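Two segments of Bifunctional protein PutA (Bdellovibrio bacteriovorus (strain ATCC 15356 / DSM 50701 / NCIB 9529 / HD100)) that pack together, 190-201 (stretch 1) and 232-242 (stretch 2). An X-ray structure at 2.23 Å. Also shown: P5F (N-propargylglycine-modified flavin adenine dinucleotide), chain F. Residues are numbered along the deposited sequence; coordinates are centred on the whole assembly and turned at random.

Stretch 1, residues 190-201: LPKVNVSVKMTA
Stretch 2, residues 232-242: KGVFVNLDMEQ

The two stretches pair as adjacent parallel β-strands, 194-197 against 235-238, whose axes approach to 4.6 Å and cross at -23°; together they bury 901 Å². The register is N194-F235, V195-V236, S196-N237 and V197-L238, with CA-CA distances of 4.4, 5.1, 4.6 and 5.0 Å.

Stretch 1 enters through P191 (phi/psi -59/137), whose CB points toward stretch 2, lying 3.2 Å from G233 O and 4.1 Å from F235 CB. G233 closes a preceding helix in a Schellman motif; its positive phi (71/27) favours glycine. Past K192 (-81/-14), whose CA-to-CB bond points away from stretch 2, a water accepts from V193 N (2.9 Å) and donates to G233 O (2.8 Å), bridging the two stretches just before the first direct backbone bond.

From V193 onward, the odd residues of both stretches carry the ladder, as parallel pairing requires. F235 N donates to V193 O (2.9 Å, 163°), V195 N to F235 O (2.8 Å, 166°), N237 N to V195 O (2.8 Å, 169°), V197 N to N237 O (2.8 Å, 150°) and D239 N to V197 O (2.8 Å, 166°). CA-H...O contacts supplement them, such as S196 CA to N237 O at 3.2 Å.

Side chains alternate between faces. N194 (chi1 t), S196 (m), F235 (t) and N237 (t) share one; N194 ND2 reaches F235 CD1 at 3.1 Å, oblique to the ring, and S196 OG lies 3.8 Å from N237 CB. The other face is aliphatic: V195 (m), V197 (t), V236 (t) and L238 (t, p). V195 CG2 and V197 CG2 lie 4.3 and 4.1 Å from V236 CG1. The beta-branched valines suit extended backbone, and with L238 they fill the buried layer without needing polar partners.

K198 has an off-well chi1 of -112°, followed by p, t, t. Its CB points sideways, but its end comes nearer, placing NZ 2.9 Å from D239 OD2. NZ is also bonded covalently to P5F C23 (1.4 Å), tying the lysine to the modified flavin; in stretch 2, M240 N donates to P5F O4 (3.1 Å) and M240 O accepts from P5F N3 (2.8 Å).

Residues 199-201 adopt helical phi/psi. M199 (t, t, p) sets CB 4.0 Å from L238 CD1 while its end leads away. T200 (p) makes a two-point contact with E241 (m, t, chi3 -73°): T200 N donates to E241 OE1 (3.1 Å, 168°), and T200 OG1 to E241 OE2 at a very short 2.5 Å. The carboxylate's two oxygens match threonine's amide and hydroxyl. A201 N bonds back to K198 O (3.2 Å), closing the turn.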

# COMPACT_ATOMS: atom_id res chain seq x y z
N LEU B 190 -68.26 19.79 4.56
CA LEU B 190 -67.02 19.19 4.10
C LEU B 190 -67.28 17.80 3.54
O LEU B 190 -68.23 17.12 3.96
CB LEU B 190 -65.99 19.07 5.23
CG LEU B 190 -65.52 20.36 5.90
CD1 LEU B 190 -64.59 20.05 7.06
CD2 LEU B 190 -64.84 21.24 4.88
N PRO B 191 -66.44 17.32 2.63
CA PRO B 191 -66.58 15.94 2.18
C PRO B 191 -66.45 14.99 3.36
O PRO B 191 -65.61 15.18 4.24
CB PRO B 191 -65.43 15.77 1.18
CG PRO B 191 -65.13 17.18 0.73
CD PRO B 191 -65.39 18.04 1.90
N LYS B 192 -67.33 13.98 3.39
CA LYS B 192 -67.21 12.92 4.39
C LYS B 192 -66.18 11.86 4.00
O LYS B 192 -65.79 11.06 4.86
CB LYS B 192 -68.56 12.25 4.61
CG LYS B 192 -69.58 13.12 5.28
CD LYS B 192 -70.89 12.36 5.39
CE LYS B 192 -72.02 13.29 5.78
NZ LYS B 192 -72.46 13.98 4.54
N VAL B 193 -65.75 11.84 2.74
CA VAL B 193 -64.82 10.83 2.24
C VAL B 193 -63.61 11.56 1.67
O VAL B 193 -63.75 12.53 0.93
CB VAL B 193 -65.47 9.94 1.16
CG1 VAL B 193 -64.42 9.01 0.54
CG2 VAL B 193 -66.61 9.15 1.77
N ASN B 194 -62.42 11.07 2.03
CA ASN B 194 -61.16 11.74 1.75
C ASN B 194 -60.15 10.66 1.40
O ASN B 194 -59.96 9.73 2.19
CB ASN B 194 -60.72 12.57 2.98
CG ASN B 194 -59.49 13.45 2.72
OD1 ASN B 194 -58.45 12.98 2.25
ND2 ASN B 194 -59.60 14.73 3.09
N VAL B 195 -59.54 10.73 0.22
CA VAL B 195 -58.56 9.73 -0.17
C VAL B 195 -57.24 10.43 -0.50
O VAL B 195 -57.22 11.58 -0.96
CB VAL B 195 -59.02 8.83 -1.35
CG1 VAL B 195 -60.41 8.26 -1.08
CG2 VAL B 195 -58.94 9.55 -2.70
N SER B 196 -56.14 9.74 -0.20
CA SER B 196 -54.79 10.20 -0.48
C SER B 196 -54.17 9.31 -1.53
O SER B 196 -54.32 8.09 -1.48
CB SER B 196 -53.92 10.18 0.78
OG SER B 196 -54.37 11.14 1.72
N VAL B 197 -53.46 9.95 -2.47
CA VAL B 197 -52.89 9.32 -3.65
C VAL B 197 -51.38 9.53 -3.74
O VAL B 197 -50.89 10.64 -3.53
CB VAL B 197 -53.57 9.88 -4.92
CG1 VAL B 197 -53.00 9.23 -6.18
CG2 VAL B 197 -55.08 9.66 -4.85
N LYS B 198 -50.65 8.46 -4.07
CA LYS B 198 -49.19 8.53 -4.23
C LYS B 198 -48.94 8.66 -5.72
O LYS B 198 -49.31 7.76 -6.52
CB LYS B 198 -48.49 7.32 -3.61
CG LYS B 198 -47.61 7.48 -2.37
CD LYS B 198 -48.19 7.49 -0.97
CE LYS B 198 -47.42 8.26 0.10
NZ LYS B 198 -47.96 8.36 1.46
N MET B 199 -48.31 9.76 -6.13
CA MET B 199 -48.18 10.06 -7.55
C MET B 199 -47.36 9.01 -8.32
O MET B 199 -47.81 8.53 -9.36
CB MET B 199 -47.52 11.44 -7.75
CG MET B 199 -47.55 11.90 -9.22
SD MET B 199 -46.67 13.42 -9.55
CE MET B 199 -44.97 12.92 -9.24
N THR B 200 -46.17 8.65 -7.83
CA THR B 200 -45.35 7.73 -8.61
C THR B 200 -45.94 6.33 -8.70
O THR B 200 -45.46 5.54 -9.50
CB THR B 200 -43.95 7.65 -8.03
OG1 THR B 200 -44.01 6.98 -6.76
CG2 THR B 200 -43.41 9.06 -7.87
N ALA B 201 -46.97 6.01 -7.91
CA ALA B 201 -47.60 4.72 -8.08
C ALA B 201 -48.43 4.62 -9.35
O ALA B 201 -48.81 3.51 -9.74
CB ALA B 201 -48.49 4.41 -6.87
N LYS B 232 -67.93 12.91 -7.15
CA LYS B 232 -68.56 12.26 -6.01
C LYS B 232 -68.53 13.10 -4.75
O LYS B 232 -68.98 12.62 -3.70
CB LYS B 232 -67.91 10.90 -5.74
CG LYS B 232 -67.98 9.89 -6.89
CD LYS B 232 -69.41 9.58 -7.33
CE LYS B 232 -69.42 8.32 -8.22
NZ LYS B 232 -70.76 8.00 -8.79
N GLY B 233 -68.02 14.33 -4.80
CA GLY B 233 -67.91 15.12 -3.59
C GLY B 233 -66.85 14.60 -2.64
O GLY B 233 -66.96 14.77 -1.42
N VAL B 234 -65.84 13.94 -3.18
CA VAL B 234 -64.78 13.32 -2.40
C VAL B 234 -63.59 14.26 -2.37
O VAL B 234 -63.29 14.94 -3.35
CB VAL B 234 -64.44 11.95 -3.02
CG1 VAL B 234 -63.11 11.41 -2.51
CG2 VAL B 234 -65.58 10.97 -2.73
N PHE B 235 -62.92 14.32 -1.21
CA PHE B 235 -61.66 15.04 -1.09
C PHE B 235 -60.53 14.16 -1.61
O PHE B 235 -60.40 12.99 -1.21
CB PHE B 235 -61.41 15.42 0.37
CG PHE B 235 -60.33 16.46 0.55
CD1 PHE B 235 -58.99 16.13 0.36
CD2 PHE B 235 -60.66 17.75 0.92
CE1 PHE B 235 -57.99 17.08 0.51
CE2 PHE B 235 -59.66 18.71 1.08
CZ PHE B 235 -58.32 18.37 0.88
N VAL B 236 -59.71 14.71 -2.50
CA VAL B 236 -58.56 13.99 -3.05
C VAL B 236 -57.30 14.74 -2.69
O VAL B 236 -57.13 15.91 -3.06
CB VAL B 236 -58.67 13.80 -4.57
CG1 VAL B 236 -57.53 12.91 -5.05
CG2 VAL B 236 -59.99 13.17 -4.91
N ASN B 237 -56.41 14.07 -1.95
CA ASN B 237 -55.15 14.63 -1.50
C ASN B 237 -54.00 13.93 -2.23
O ASN B 237 -53.96 12.70 -2.30
CB ASN B 237 -54.99 14.47 0.01
CG ASN B 237 -53.90 15.34 0.57
OD1 ASN B 237 -52.72 15.00 0.48
ND2 ASN B 237 -54.27 16.48 1.14
N LEU B 238 -53.08 14.72 -2.77
CA LEU B 238 -51.89 14.19 -3.43
C LEU B 238 -50.77 14.20 -2.41
O LEU B 238 -50.43 15.27 -1.88
CB LEU B 238 -51.52 15.03 -4.66
CG LEU B 238 -50.40 14.47 -5.55
CD1 LEU B 238 -50.80 13.10 -6.09
CD2 LEU B 238 -50.06 15.41 -6.70
N ASP B 239 -50.24 13.01 -2.09
CA ASP B 239 -49.14 12.93 -1.13
C ASP B 239 -47.86 13.49 -1.74
O ASP B 239 -47.76 13.74 -2.95
CB ASP B 239 -48.93 11.50 -0.64
CG ASP B 239 -50.03 11.03 0.34
OD1 ASP B 239 -50.70 11.88 0.97
OD2 ASP B 239 -50.23 9.81 0.50
N MET B 240 -46.86 13.68 -0.89
CA MET B 240 -45.54 14.12 -1.34
C MET B 240 -44.53 13.05 -0.99
O MET B 240 -44.40 12.66 0.18
CB MET B 240 -45.12 15.44 -0.70
CG MET B 240 -43.83 15.96 -1.31
SD MET B 240 -44.01 16.31 -3.07
CE MET B 240 -44.92 17.85 -2.95
N GLU B 241 -43.81 12.59 -2.01
CA GLU B 241 -42.82 11.53 -1.86
C GLU B 241 -41.42 12.14 -1.73
O GLU B 241 -41.28 13.25 -1.22
CB GLU B 241 -42.93 10.56 -3.05
CG GLU B 241 -44.27 9.83 -3.07
CD GLU B 241 -44.63 9.26 -4.44
OE1 GLU B 241 -44.97 10.06 -5.34
OE2 GLU B 241 -44.60 8.02 -4.62
N GLN B 242 -40.40 11.41 -2.19
CA GLN B 242 -39.01 11.81 -1.96
C GLN B 242 -38.64 13.06 -2.76
O GLN B 242 -39.35 13.50 -3.67
CB GLN B 242 -38.06 10.66 -2.31
CG GLN B 242 -38.09 10.24 -3.75
CD GLN B 242 -39.19 9.22 -4.06
OE1 GLN B 242 -39.96 8.80 -3.17
NE2 GLN B 242 -39.27 8.83 -5.33
PA P5F F . -41.71 15.17 15.46
O1A P5F F . -42.03 16.53 16.16
O2A P5F F . -41.00 14.17 16.23
O5B P5F F . -40.82 15.27 14.25
C5B P5F F . -40.09 14.19 13.66
C4B P5F F . -39.61 14.63 12.27
O4B P5F F . -38.56 15.56 12.31
C3B P5F F . -39.12 13.55 11.36
O3B P5F F . -40.14 12.83 10.78
C2B P5F F . -38.34 14.31 10.36
O2B P5F F . -39.20 14.85 9.42
C1B P5F F . -37.75 15.41 11.17
N9A P5F F . -36.40 15.17 11.61
C8A P5F F . -35.93 14.11 12.38
N7A P5F F . -34.62 14.29 12.58
C5A P5F F . -34.19 15.47 11.97
C6A P5F F . -32.97 16.12 11.84
N6A P5F F . -31.78 15.59 12.44
N1A P5F F . -32.89 17.27 11.14
C2A P5F F . -33.98 17.82 10.56
N3A P5F F . -35.18 17.18 10.65
C4A P5F F . -35.33 16.04 11.33
N1 P5F F . -44.43 12.62 5.33
C2 P5F F . -44.04 12.92 3.97
O2 P5F F . -42.72 13.22 3.73
N3 P5F F . -45.00 12.91 2.91
C4 P5F F . -46.37 12.61 3.13
O4 P5F F . -47.25 12.62 2.04
C4X P5F F . -46.78 12.29 4.56
N5 P5F F . -48.13 11.83 4.88
C5X P5F F . -48.54 11.97 6.29
C6 P5F F . -49.99 12.07 6.64
C7 P5F F . -50.38 12.29 7.99
C7M P5F F . -51.85 12.39 8.33
C8 P5F F . -49.40 12.43 9.01
C8M P5F F . -49.77 12.67 10.45
C9 P5F F . -48.02 12.33 8.69
C9A P5F F . -47.60 12.10 7.28
N10 P5F F . -46.18 12.03 6.95
C10 P5F F . -45.82 12.30 5.58
C1' P5F F . -45.12 11.88 7.98
C2' P5F F . -44.73 13.21 8.62
O2' P5F F . -44.09 13.98 7.67
C3' P5F F . -43.84 13.10 9.86
O3' P5F F . -42.65 12.50 9.50
C4' P5F F . -44.44 12.28 11.00
O4' P5F F . -45.81 12.40 10.91
C5' P5F F . -43.88 12.61 12.40
O5' P5F F . -43.67 13.99 12.63
P P5F F . -44.01 14.78 14.00
O1P P5F F . -44.37 16.31 13.90
O2P P5F F . -45.09 13.81 14.62
O3P P5F F . -42.82 14.28 15.01
C21 P5F F . -47.90 9.54 3.63
C22 P5F F . -48.12 10.74 4.22
C23 P5F F . -47.53 9.45 2.14
O HOH W 1 -67.25 12.54 0.31